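Local atomic coordinates of protoporphyrinogen oxidase (PDB entry 3LOV), a protein that probably catalyses the FAD-dependent oxidation of coproporphyrinogen III to coproporphyrin III, with oxygen as electron acceptor, in heme biosynthesis. Residues N31-E36 against G274-D279; M107-D112 against D132-P137; L258-E263 against Y267-D272. One frame throughout, in Å; residues are numbered along the deposited sequence.

Contact 1. Residues N31-E36 against G274-D279; sequences NITLLE and GPEYAD. With FAD (flavin-adenine dinucleotide), chain B.
E276 reaches across to T33 and L35, and the two segments meet through this one side chain. Its CB leads out of the strand towards the other segment. CG then passes L35, whose methyl CD2 lies 4.4 Å from E276 CG, so the leucine meets the aliphatic part of the glutamate and not its charge. A bend at chi2 (-62°) turns the carboxylate aside towards T33. There OE1 stands 3.9 Å from T33 OG1, too far for a direct bond, and one water closes the gap: it donates to E276 OE1 at 2.6 Å and is hydrogen-bonded to T33 OG1, also at 2.6 Å. The other oxygen, OE2, forms a salt bridge with R252, so the acid is held on both oxygens. Threonine suits its place because a beta-branched residue fits a strand and its hydroxyl turns to the water, while its side chain also touches E250 and R252.

One residue beyond L35 the chain arrives at the cofactor. E36 OE1 accepts from FAD O3B at 2.5 Å and E36 OE2 from FAD O2B at 2.6 Å, a two-pronged grip on the ribose hydroxyls by the acidic residue just past the end of the second strand of a Rossmann-type fold. The amides of G12 and G38 hold the same carboxylate.

Strand 31-35 runs between strands 6-10 and 250-252 of the parallel sheet, hydrogen-bonded to both, while strand 276-278 forms an edge of the small antiparallel sheet beside strand 266-270.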
loop_
_atom_site.group_PDB
_atom_site.type_symbol
_atom_site.label_atom_id
_atom_site.label_comp_id
_atom_site.label_asym_id
_atom_site.label_seq_id
_atom_site.Cartn_x
_atom_site.Cartn_y
_atom_site.Cartn_z
ATOM N N ASN A 31 16.102 27.278 -0.456
ATOM C CA ASN A 31 14.926 27.571 0.356
ATOM C C ASN A 31 13.824 26.538 0.099
ATOM O O ASN A 31 13.570 26.219 -1.066
ATOM C CB ASN A 31 14.411 28.975 -0.011
ATOM C CG ASN A 31 15.508 30.058 0.131
ATOM O OD1 ASN A 31 15.768 30.538 1.253
ATOM N ND2 ASN A 31 16.201 30.386 -0.997
ATOM N N ILE A 32 13.153 26.070 1.165
ATOM C CA ILE A 32 12.189 24.933 1.053
ATOM C C ILE A 32 10.901 25.316 1.723
ATOM O O ILE A 32 10.903 25.677 2.895
ATOM C CB ILE A 32 12.730 23.635 1.689
ATOM C CG1 ILE A 32 14.021 23.205 0.971
ATOM C CG2 ILE A 32 11.656 22.515 1.617
ATOM C CD1 ILE A 32 14.960 22.334 1.781
ATOM N N THR A 33 9.817 25.328 0.949
ATOM C CA THR A 33 8.479 25.534 1.493
ATOM C C THR A 33 7.618 24.326 1.146
ATOM O O THR A 33 7.725 23.782 0.035
ATOM C CB THR A 33 7.851 26.821 0.941
ATOM O OG1 THR A 33 8.700 27.935 1.256
ATOM C CG2 THR A 33 6.432 27.055 1.523
ATOM N N LEU A 34 6.811 23.885 2.106
ATOM C CA LEU A 34 5.894 22.757 1.894
ATOM C C LEU A 34 4.467 23.215 2.124
ATOM O O LEU A 34 4.117 23.683 3.225
ATOM C CB LEU A 34 6.216 21.589 2.814
ATOM C CG LEU A 34 5.463 20.279 2.546
ATOM C CD1 LEU A 34 6.355 19.048 2.822
ATOM C CD2 LEU A 34 4.136 20.213 3.308
ATOM N N LEU A 35 3.658 23.060 1.077
ATOM C CA LEU A 35 2.220 23.368 1.100
ATOM C C LEU A 35 1.378 22.101 1.310
ATOM O O LEU A 35 1.409 21.151 0.493
ATOM C CB LEU A 35 1.831 24.024 -0.220
ATOM C CG LEU A 35 2.621 25.277 -0.690
ATOM C CD1 LEU A 35 2.113 25.824 -2.079
ATOM C CD2 LEU A 35 2.542 26.348 0.370
ATOM N N GLU A 36 0.606 22.092 2.389
ATOM C CA GLU A 36 -0.328 21.003 2.694
ATOM C C GLU A 36 -1.744 21.562 2.670
ATOM O O GLU A 36 -1.990 22.565 3.314
ATOM C CB GLU A 36 -0.015 20.421 4.077
ATOM C CG GLU A 36 -1.063 19.497 4.680
ATOM C CD GLU A 36 -1.573 18.381 3.745
ATOM O OE1 GLU A 36 -0.756 17.701 3.104
ATOM O OE2 GLU A 36 -2.802 18.151 3.708
ATOM N N GLY A 274 -2.480 34.101 -1.218
ATOM C CA GLY A 274 -1.436 34.701 -2.033
ATOM C C GLY A 274 -0.414 33.726 -2.601
ATOM O O GLY A 274 -0.296 32.581 -2.169
ATOM N N PRO A 275 0.339 34.188 -3.587
ATOM C CA PRO A 275 1.152 33.294 -4.367
ATOM C C PRO A 275 2.440 32.927 -3.686
ATOM O O PRO A 275 2.924 33.686 -2.852
ATOM C CB PRO A 275 1.433 34.103 -5.633
ATOM C CG PRO A 275 1.398 35.539 -5.157
ATOM C CD PRO A 275 0.350 35.569 -4.096
ATOM N N GLU A 276 2.971 31.752 -4.019
ATOM C CA GLU A 276 4.342 31.382 -3.655
ATOM C C GLU A 276 5.137 31.327 -4.929
ATOM O O GLU A 276 4.616 30.804 -5.908
ATOM C CB GLU A 276 4.411 29.974 -3.056
ATOM C CG GLU A 276 4.290 29.881 -1.606
ATOM C CD GLU A 276 5.403 30.595 -0.892
ATOM O OE1 GLU A 276 6.584 30.228 -1.036
ATOM O OE2 GLU A 276 5.066 31.534 -0.180
ATOM N N TYR A 277 6.389 31.787 -4.929
ATOM C CA TYR A 277 7.186 31.744 -6.167
ATOM C C TYR A 277 8.202 30.642 -6.045
ATOM O O TYR A 277 8.837 30.481 -5.002
ATOM C CB TYR A 277 7.855 33.113 -6.469
ATOM C CG TYR A 277 6.836 34.224 -6.742
ATOM C CD1 TYR A 277 6.251 34.385 -7.992
ATOM C CD2 TYR A 277 6.433 35.066 -5.742
ATOM C CE1 TYR A 277 5.312 35.388 -8.218
ATOM C CE2 TYR A 277 5.488 36.052 -5.950
ATOM C CZ TYR A 277 4.933 36.213 -7.177
ATOM O OH TYR A 277 4.021 37.228 -7.360
ATOM N N ALA A 278 8.330 29.832 -7.087
ATOM C CA ALA A 278 9.226 28.668 -7.023
ATOM C C ALA A 278 10.093 28.516 -8.274
ATOM O O ALA A 278 9.687 28.914 -9.371
ATOM C CB ALA A 278 8.407 27.404 -6.823
ATOM N N ASP A 279 11.281 27.948 -8.095
ATOM C CA ASP A 279 12.092 27.496 -9.198
ATOM C C ASP A 279 11.879 25.994 -9.411
ATOM O O ASP A 279 11.821 25.549 -10.549
ATOM C CB ASP A 279 13.537 27.819 -8.911
ATOM C CG ASP A 279 13.720 29.297 -8.653
ATOM O OD1 ASP A 279 13.874 30.040 -9.644
ATOM O OD2 ASP A 279 13.568 29.714 -7.483
HETATM P PA FAD B . -0.868 10.861 0.746
HETATM O O1A FAD B . -0.653 10.166 2.048
HETATM O O2A FAD B . -2.166 10.688 0.051
HETATM O O5B FAD B . -0.614 12.417 0.965
HETATM C C5B FAD B . -1.020 13.392 0.039
HETATM C C4B FAD B . -0.998 14.748 0.755
HETATM O O4B FAD B . -1.198 15.814 -0.176
HETATM C C3B FAD B . -2.076 14.814 1.818
HETATM O O3B FAD B . -1.578 15.328 3.041
HETATM C C2B FAD B . -3.086 15.731 1.154
HETATM O O2B FAD B . -3.814 16.486 2.057
HETATM C C1B FAD B . -2.211 16.643 0.320
HETATM N N9A FAD B . -2.881 17.314 -0.805
HETATM C C8A FAD B . -3.890 16.905 -1.649
HETATM N N7A FAD B . -4.171 17.885 -2.544
HETATM C C5A FAD B . -3.341 18.938 -2.272
HETATM C C6A FAD B . -3.148 20.194 -2.850
HETATM N N6A FAD B . -3.841 20.575 -3.920
HETATM N N1A FAD B . -2.199 21.055 -2.322
HETATM C C2A FAD B . -1.415 20.664 -1.263
HETATM N N3A FAD B . -1.588 19.409 -0.709
HETATM C C4A FAD B . -2.539 18.583 -1.190
HETATM N N1 FAD B . 1.622 1.150 2.544
HETATM C C2 FAD B . 2.443 0.348 3.288
HETATM O O2 FAD B . 3.670 0.373 3.121
HETATM N N3 FAD B . 1.899 -0.509 4.210
HETATM C C4 FAD B . 0.568 -0.609 4.401
HETATM O O4 FAD B . 0.156 -1.368 5.258
HETATM C C4X FAD B . -0.287 0.161 3.642
HETATM N N5 FAD B . -1.653 0.098 3.866
HETATM C C5X FAD B . -2.493 0.907 3.097
HETATM C C6 FAD B . -3.879 0.835 3.277
HETATM C C7 FAD B . -4.735 1.641 2.508
HETATM C C7M FAD B . -6.219 1.565 2.713
HETATM C C8 FAD B . -4.206 2.555 1.579
HETATM C C8M FAD B . -5.094 3.436 0.718
HETATM C C9 FAD B . -2.829 2.648 1.402
HETATM C C9A FAD B . -1.957 1.825 2.150
HETATM N N10 FAD B . -0.570 1.914 1.973
HETATM C C10 FAD B . 0.258 1.068 2.721
HETATM C "C1'" FAD B . 0.083 2.841 0.976
HETATM C "C2'" FAD B . 0.514 4.134 1.712
HETATM O "O2'" FAD B . -0.616 4.761 2.194
HETATM C "C3'" FAD B . 1.274 5.118 0.812
HETATM O "O3'" FAD B . 2.566 4.553 0.627
HETATM C "C4'" FAD B . 1.481 6.541 1.392
HETATM O "O4'" FAD B . 0.550 6.955 2.372
HETATM C "C5'" FAD B . 1.399 7.598 0.307
HETATM O "O5'" FAD B . 1.743 8.844 0.858
HETATM P P FAD B . 1.796 10.108 -0.086
HETATM O O1P FAD B . 2.354 9.787 -1.448
HETATM O O2P FAD B . 2.383 11.327 0.584
HETATM O O3P FAD B . 0.220 10.448 -0.360
HETATM O O HOH W 1 7.828 30.402 1.218
#

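Contact 2. Residues M107-D112 against D132-P137; sequences MGIPTD and DLLLHP
L134 lays its methyl CD1 over one face of the P110 ring, displaced towards CB and CG: P110 CB is 3.7 Å from L134 CD1, and P110 CG follows at 3.9 Å from that methyl. The contact joins a tiny beta hairpin, strands 105-106 and 109-110, to the last turn of helix 124-135, in a largely helical part of the chain that probably corresponds to the helical domain of related protoporphyrinogen oxidases. The side chains that meet are apolar, and no hydrogen bond crosses between the segments.

The leucine enters with CG anti to its carbonyl carbon (chi1 -69°), a rotamer common in helices, and the two methyls divide the work. CD1 takes the proline, whose side chain it meets at about a right angle. CD2 turns to I109, where I109 CG2 stands more loosely at 4.4 Å from L134 CD2. Leucine fits because its forked end can serve two neighbours at once, and proline because its ring gives a rigid hydrocarbon surface. Around this pair L158 touches both I109 and L134, F202 and L113 also pack on the leucine, and F116 touches the proline.

The hairpin turns at M107, a selenomethionine, and G108, both with left-handed backbone angles as in a type I' turn. Glycine tolerates its positive phi (80°) easily. After T111 the chain enters helix 113-116, which D112 N-caps by offering OD1 to the amide of L115. On the other side, helix 124-135 stops just past the leucine: H136 is the first residue to leave helical angles, yet H136 N still donates to D132 O at 3.0 Å.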
loop_
_atom_site.group_PDB
_atom_site.type_symbol
_atom_site.label_atom_id
_atom_site.label_comp_id
_atom_site.label_asym_id
_atom_site.label_seq_id
_atom_site.Cartn_x
_atom_site.Cartn_y
_atom_site.Cartn_z
HETATM N N MSE A 107 3.699 -18.345 -1.195
HETATM C CA MSE A 107 2.807 -17.370 -1.856
HETATM C C MSE A 107 1.613 -18.067 -2.523
HETATM O O MSE A 107 1.205 -17.722 -3.625
HETATM C CB MSE A 107 3.580 -16.545 -2.881
HETATM C CG MSE A 107 5.023 -16.255 -2.486
HETATM SE SE MSE A 107 5.282 -14.551 -1.617
HETATM C CE MSE A 107 3.608 -14.343 -0.567
ATOM N N GLY A 108 1.077 -19.069 -1.841
ATOM C CA GLY A 108 -0.046 -19.818 -2.332
ATOM C C GLY A 108 0.274 -20.881 -3.360
ATOM O O GLY A 108 -0.622 -21.607 -3.779
ATOM N N ILE A 109 1.532 -20.963 -3.801
ATOM C CA ILE A 109 1.943 -21.971 -4.771
ATOM C C ILE A 109 2.519 -23.159 -3.999
ATOM O O ILE A 109 3.484 -22.989 -3.243
ATOM C CB ILE A 109 3.013 -21.459 -5.787
ATOM C CG1 ILE A 109 2.435 -20.323 -6.655
ATOM C CG2 ILE A 109 3.473 -22.644 -6.671
ATOM C CD1 ILE A 109 3.440 -19.621 -7.481
ATOM N N PRO A 110 1.925 -24.350 -4.182
ATOM C CA PRO A 110 2.339 -25.546 -3.463
ATOM C C PRO A 110 3.790 -25.953 -3.703
ATOM O O PRO A 110 4.230 -26.016 -4.839
ATOM C CB PRO A 110 1.387 -26.632 -4.014
ATOM C CG PRO A 110 0.177 -25.908 -4.356
ATOM C CD PRO A 110 0.696 -24.618 -4.961
ATOM N N THR A 111 4.507 -26.210 -2.624
ATOM C CA THR A 111 5.855 -26.778 -2.707
ATOM C C THR A 111 5.920 -28.151 -2.015
ATOM O O THR A 111 6.864 -28.916 -2.259
ATOM C CB THR A 111 6.881 -25.824 -2.109
ATOM O OG1 THR A 111 6.552 -25.601 -0.749
ATOM C CG2 THR A 111 6.896 -24.450 -2.879
ATOM N N ASP A 112 4.923 -28.470 -1.183
ATOM C CA ASP A 112 4.792 -29.807 -0.550
ATOM C C ASP A 112 3.381 -30.347 -0.774
ATOM O O ASP A 112 2.428 -30.009 -0.036
ATOM C CB ASP A 112 5.121 -29.687 0.929
ATOM C CG ASP A 112 4.899 -30.974 1.706
ATOM O OD1 ASP A 112 4.087 -31.841 1.306
ATOM O OD2 ASP A 112 5.551 -31.084 2.764
ATOM N N ASP A 132 -1.122 -32.313 -10.975
ATOM C CA ASP A 132 -0.759 -32.744 -12.305
ATOM C C ASP A 132 -0.086 -31.624 -13.071
ATOM O O ASP A 132 0.847 -31.864 -13.862
ATOM C CB ASP A 132 -2.003 -33.174 -13.105
ATOM C CG ASP A 132 -2.642 -34.457 -12.577
ATOM O OD1 ASP A 132 -2.046 -35.136 -11.717
ATOM O OD2 ASP A 132 -3.757 -34.772 -13.017
ATOM N N LEU A 133 -0.593 -30.405 -12.902
ATOM C CA LEU A 133 0.020 -29.232 -13.555
ATOM C C LEU A 133 1.450 -28.990 -13.000
ATOM O O LEU A 133 2.362 -28.767 -13.772
ATOM C CB LEU A 133 -0.868 -27.975 -13.417
ATOM C CG LEU A 133 -2.197 -27.888 -14.216
ATOM C CD1 LEU A 133 -3.076 -26.729 -13.730
ATOM C CD2 LEU A 133 -1.939 -27.713 -15.684
ATOM N N LEU A 134 1.633 -29.101 -11.673
ATOM C CA LEU A 134 2.929 -28.826 -11.049
ATOM C C LEU A 134 4.000 -29.882 -11.375
ATOM O O LEU A 134 5.132 -29.508 -11.748
ATOM C CB LEU A 134 2.798 -28.611 -9.539
ATOM C CG LEU A 134 2.073 -27.322 -9.084
ATOM C CD1 LEU A 134 1.841 -27.398 -7.613
ATOM C CD2 LEU A 134 2.872 -26.039 -9.430
ATOM N N LEU A 135 3.630 -31.173 -11.277
ATOM C CA LEU A 135 4.564 -32.277 -11.534
ATOM C C LEU A 135 4.771 -32.611 -12.982
ATOM O O LEU A 135 5.803 -33.219 -13.312
ATOM C CB LEU A 135 4.127 -33.560 -10.831
ATOM C CG LEU A 135 4.183 -33.488 -9.312
ATOM C CD1 LEU A 135 3.518 -34.736 -8.743
ATOM C CD2 LEU A 135 5.626 -33.319 -8.830
ATOM N N HIS A 136 3.806 -32.235 -13.834
ATOM C CA HIS A 136 3.842 -32.568 -15.257
ATOM C C HIS A 136 3.563 -31.357 -16.148
ATOM O O HIS A 136 2.649 -31.383 -17.026
ATOM C CB HIS A 136 2.843 -33.705 -15.569
ATOM C CG HIS A 136 3.010 -34.901 -14.693
ATOM N ND1 HIS A 136 3.925 -35.896 -14.957
ATOM C CD2 HIS A 136 2.407 -35.243 -13.534
ATOM C CE1 HIS A 136 3.852 -36.814 -14.017
ATOM N NE2 HIS A 136 2.943 -36.442 -13.136
ATOM N N PRO A 137 4.351 -30.289 -15.956
ATOM C CA PRO A 137 4.092 -29.062 -16.699
ATOM C C PRO A 137 4.171 -29.291 -18.215
ATOM O O PRO A 137 4.995 -30.077 -18.693
ATOM C CB PRO A 137 5.211 -28.121 -16.221
ATOM C CG PRO A 137 6.333 -29.070 -15.751
ATOM C CD PRO A 137 5.560 -30.175 -15.105
#

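Contact 3. Residues L258-E263 against Y267-D272; sequences LAISRE and YRLKTD
R268 holds CG anti to its backbone N (chi1 175°) and runs extended to NE, whereas E263 bends at chi2 (-70°), and together these torsions bring the carboxylate alongside the arginine stem. E263 OE2 comes 3.5 Å from R268 CD and lies near the plane of the guanidinium, at its edge; the two flat groups are only 13° from coplanar. Even so OE2 and R268 NH1 stay too far apart for a salt bridge. A water joins them instead, donating to E263 OE2 at 2.6 Å and accepting from R268 NH1 at 2.9 Å.

The two strands form an antiparallel hairpin. S261 and R268 are a hydrogen-bonded pair, with R268 N to S261 O at 2.8 Å and S261 N to R268 O at 2.9 Å. Further along, K270 N donates to A259 O, and L258 N to K270 O at 2.8 Å. A second water binds both R268 O and S261 OG, a small hydroxyl well suited to this exposed face. Along the same face the methylenes of K270 cover A259 CB, 3.8 Å from K270 CB.

I260 and L269 share the other face, where the ring of Y267 lies beside the isoleucine, I260 CG2 being 3.8 Å from Y267 CD1; I435 of the parallel sheet touches both I260 and Y267. The polar ends have partners of their own: the tyrosine hydroxyl bonds to P433 O, while R262 pairs with D296 and makes a cation-pi contact with Y432.

The hairpin thus turns I260 and L269 inward and the more polar S261, R268 and K270 outward, and the attraction between E263 and R268 is probably softened by the solvent between them.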
loop_
_atom_site.group_PDB
_atom_site.type_symbol
_atom_site.label_atom_id
_atom_site.label_comp_id
_atom_site.label_asym_id
_atom_site.label_seq_id
_atom_site.Cartn_x
_atom_site.Cartn_y
_atom_site.Cartn_z
ATOM N N LEU A 258 -3.552 25.687 -5.802
ATOM C CA LEU A 258 -4.746 25.868 -6.636
ATOM C C LEU A 258 -4.433 26.021 -8.115
ATOM O O LEU A 258 -5.298 25.779 -8.944
ATOM C CB LEU A 258 -5.485 27.116 -6.171
ATOM C CG LEU A 258 -5.987 27.124 -4.737
ATOM C CD1 LEU A 258 -6.666 28.457 -4.387
ATOM C CD2 LEU A 258 -6.940 25.966 -4.509
ATOM N N ALA A 259 -3.215 26.429 -8.461
ATOM C CA ALA A 259 -2.857 26.694 -9.863
ATOM C C ALA A 259 -1.381 26.947 -9.969
ATOM O O ALA A 259 -0.755 27.413 -9.011
ATOM C CB ALA A 259 -3.613 27.900 -10.415
ATOM N N ILE A 260 -0.823 26.629 -11.133
ATOM C CA ILE A 260 0.598 26.900 -11.449
ATOM C C ILE A 260 0.677 27.807 -12.705
ATOM O O ILE A 260 0.105 27.495 -13.738
ATOM C CB ILE A 260 1.369 25.571 -11.682
ATOM C CG1 ILE A 260 1.339 24.688 -10.404
ATOM C CG2 ILE A 260 2.839 25.814 -12.106
ATOM C CD1 ILE A 260 2.041 23.342 -10.559
ATOM N N SER A 261 1.372 28.933 -12.620
ATOM C CA SER A 261 1.552 29.830 -13.794
ATOM C C SER A 261 2.994 30.151 -14.018
ATOM O O SER A 261 3.798 30.141 -13.090
ATOM C CB SER A 261 0.828 31.127 -13.558
ATOM O OG SER A 261 -0.496 30.884 -13.147
ATOM N N ARG A 262 3.312 30.529 -15.245
ATOM C CA ARG A 262 4.676 30.824 -15.586
ATOM C C ARG A 262 5.054 32.251 -15.165
ATOM O O ARG A 262 4.281 33.177 -15.354
ATOM C CB ARG A 262 4.884 30.586 -17.074
ATOM C CG ARG A 262 4.451 29.156 -17.449
ATOM C CD ARG A 262 4.957 28.750 -18.800
ATOM N NE ARG A 262 4.147 27.657 -19.354
ATOM C CZ ARG A 262 4.465 26.367 -19.311
ATOM N NH1 ARG A 262 5.580 25.970 -18.723
ATOM N NH2 ARG A 262 3.657 25.460 -19.863
ATOM N N GLU A 263 6.228 32.387 -14.544
ATOM C CA GLU A 263 6.845 33.681 -14.216
ATOM C C GLU A 263 8.198 33.684 -14.877
ATOM O O GLU A 263 9.199 33.542 -14.200
ATOM C CB GLU A 263 7.085 33.852 -12.721
ATOM C CG GLU A 263 5.915 34.263 -11.931
ATOM C CD GLU A 263 5.496 35.671 -12.208
ATOM O OE1 GLU A 263 6.211 36.404 -12.922
ATOM O OE2 GLU A 263 4.415 36.029 -11.753
ATOM N N TYR A 267 7.980 29.880 -11.450
ATOM C CA TYR A 267 6.557 29.612 -11.390
ATOM C C TYR A 267 5.926 30.415 -10.287
ATOM O O TYR A 267 6.540 30.654 -9.238
ATOM C CB TYR A 267 6.336 28.095 -11.156
ATOM C CG TYR A 267 6.850 27.276 -12.304
ATOM C CD1 TYR A 267 6.114 27.155 -13.464
ATOM C CD2 TYR A 267 8.086 26.625 -12.233
ATOM C CE1 TYR A 267 6.608 26.426 -14.554
ATOM C CE2 TYR A 267 8.563 25.895 -13.296
ATOM C CZ TYR A 267 7.811 25.796 -14.462
ATOM O OH TYR A 267 8.284 25.058 -15.534
ATOM N N ARG A 268 4.690 30.809 -10.531
ATOM C CA ARG A 268 3.889 31.452 -9.555
ATOM C C ARG A 268 2.855 30.427 -9.134
ATOM O O ARG A 268 2.091 29.947 -9.981
ATOM C CB ARG A 268 3.213 32.680 -10.155
ATOM C CG ARG A 268 2.246 33.354 -9.234
ATOM C CD ARG A 268 1.794 34.705 -9.813
ATOM N NE ARG A 268 0.613 35.198 -9.113
ATOM C CZ ARG A 268 0.233 36.480 -9.031
ATOM N NH1 ARG A 268 0.937 37.458 -9.591
ATOM N NH2 ARG A 268 -0.865 36.791 -8.375
ATOM N N LEU A 269 2.829 30.102 -7.839
ATOM C CA LEU A 269 1.938 29.054 -7.311
ATOM C C LEU A 269 0.798 29.708 -6.561
ATOM O O LEU A 269 1.012 30.412 -5.575
ATOM C CB LEU A 269 2.711 28.080 -6.424
ATOM C CG LEU A 269 3.455 26.905 -7.072
ATOM C CD1 LEU A 269 4.275 27.244 -8.275
ATOM C CD2 LEU A 269 4.360 26.266 -6.012
ATOM N N LYS A 270 -0.418 29.525 -7.078
ATOM C CA LYS A 270 -1.610 30.140 -6.510
ATOM C C LYS A 270 -2.154 29.402 -5.293
ATOM O O LYS A 270 -2.387 28.206 -5.362
ATOM C CB LYS A 270 -2.716 30.178 -7.569
ATOM C CG LYS A 270 -3.977 30.858 -7.090
ATOM C CD LYS A 270 -5.110 30.633 -8.070
ATOM C CE LYS A 270 -6.463 30.938 -7.466
ATOM N NZ LYS A 270 -7.030 32.121 -8.079
ATOM N N THR A 271 -2.427 30.139 -4.219
ATOM C CA THR A 271 -3.034 29.595 -2.983
ATOM C C THR A 271 -4.077 30.567 -2.486
ATOM O O THR A 271 -4.126 31.684 -2.945
ATOM C CB THR A 271 -1.999 29.445 -1.853
ATOM O OG1 THR A 271 -1.777 30.709 -1.205
ATOM C CG2 THR A 271 -0.656 28.833 -2.352
ATOM N N ASP A 272 -4.874 30.182 -1.510
ATOM C CA ASP A 272 -5.902 31.077 -0.948
ATOM C C ASP A 272 -5.364 32.347 -0.293
ATOM O O ASP A 272 -6.085 33.344 -0.175
ATOM C CB ASP A 272 -6.719 30.324 0.095
ATOM C CG ASP A 272 -7.641 29.299 -0.520
ATOM O OD1 ASP A 272 -8.484 29.708 -1.354
ATOM O OD2 ASP A 272 -7.535 28.098 -0.152
HETATM O O HOH W 2 -0.694 30.557 -10.360
HETATM O O HOH W 3 8.336 27.214 -17.255
HETATM O O HOH W 4 3.784 37.679 -9.801
#

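Contacts 1 and 3 are close neighbours, their centres about 9 Å apart, and share one antiparallel sheet: strand 266-270 is followed in the chain by strand 276-278, which pairs beside it, with probable hydrogen bonds from L269 N to E276 O (2.7 Å) and from Y267 N to A278 O (2.9 Å). Contact 3 is a hairpin, and contact 1 ties the sheet's third strand back to the parallel sheet beside the adenosine end of FAD. Segment 31-36 reaches the cofactor through E36, while in contact 3 the side chain of L258 is about 6 Å from it. Contact 2 lies across the molecule, its centre about 55 Å from that of contact 1 and 57 Å from that of contact 3, away from the FAD site.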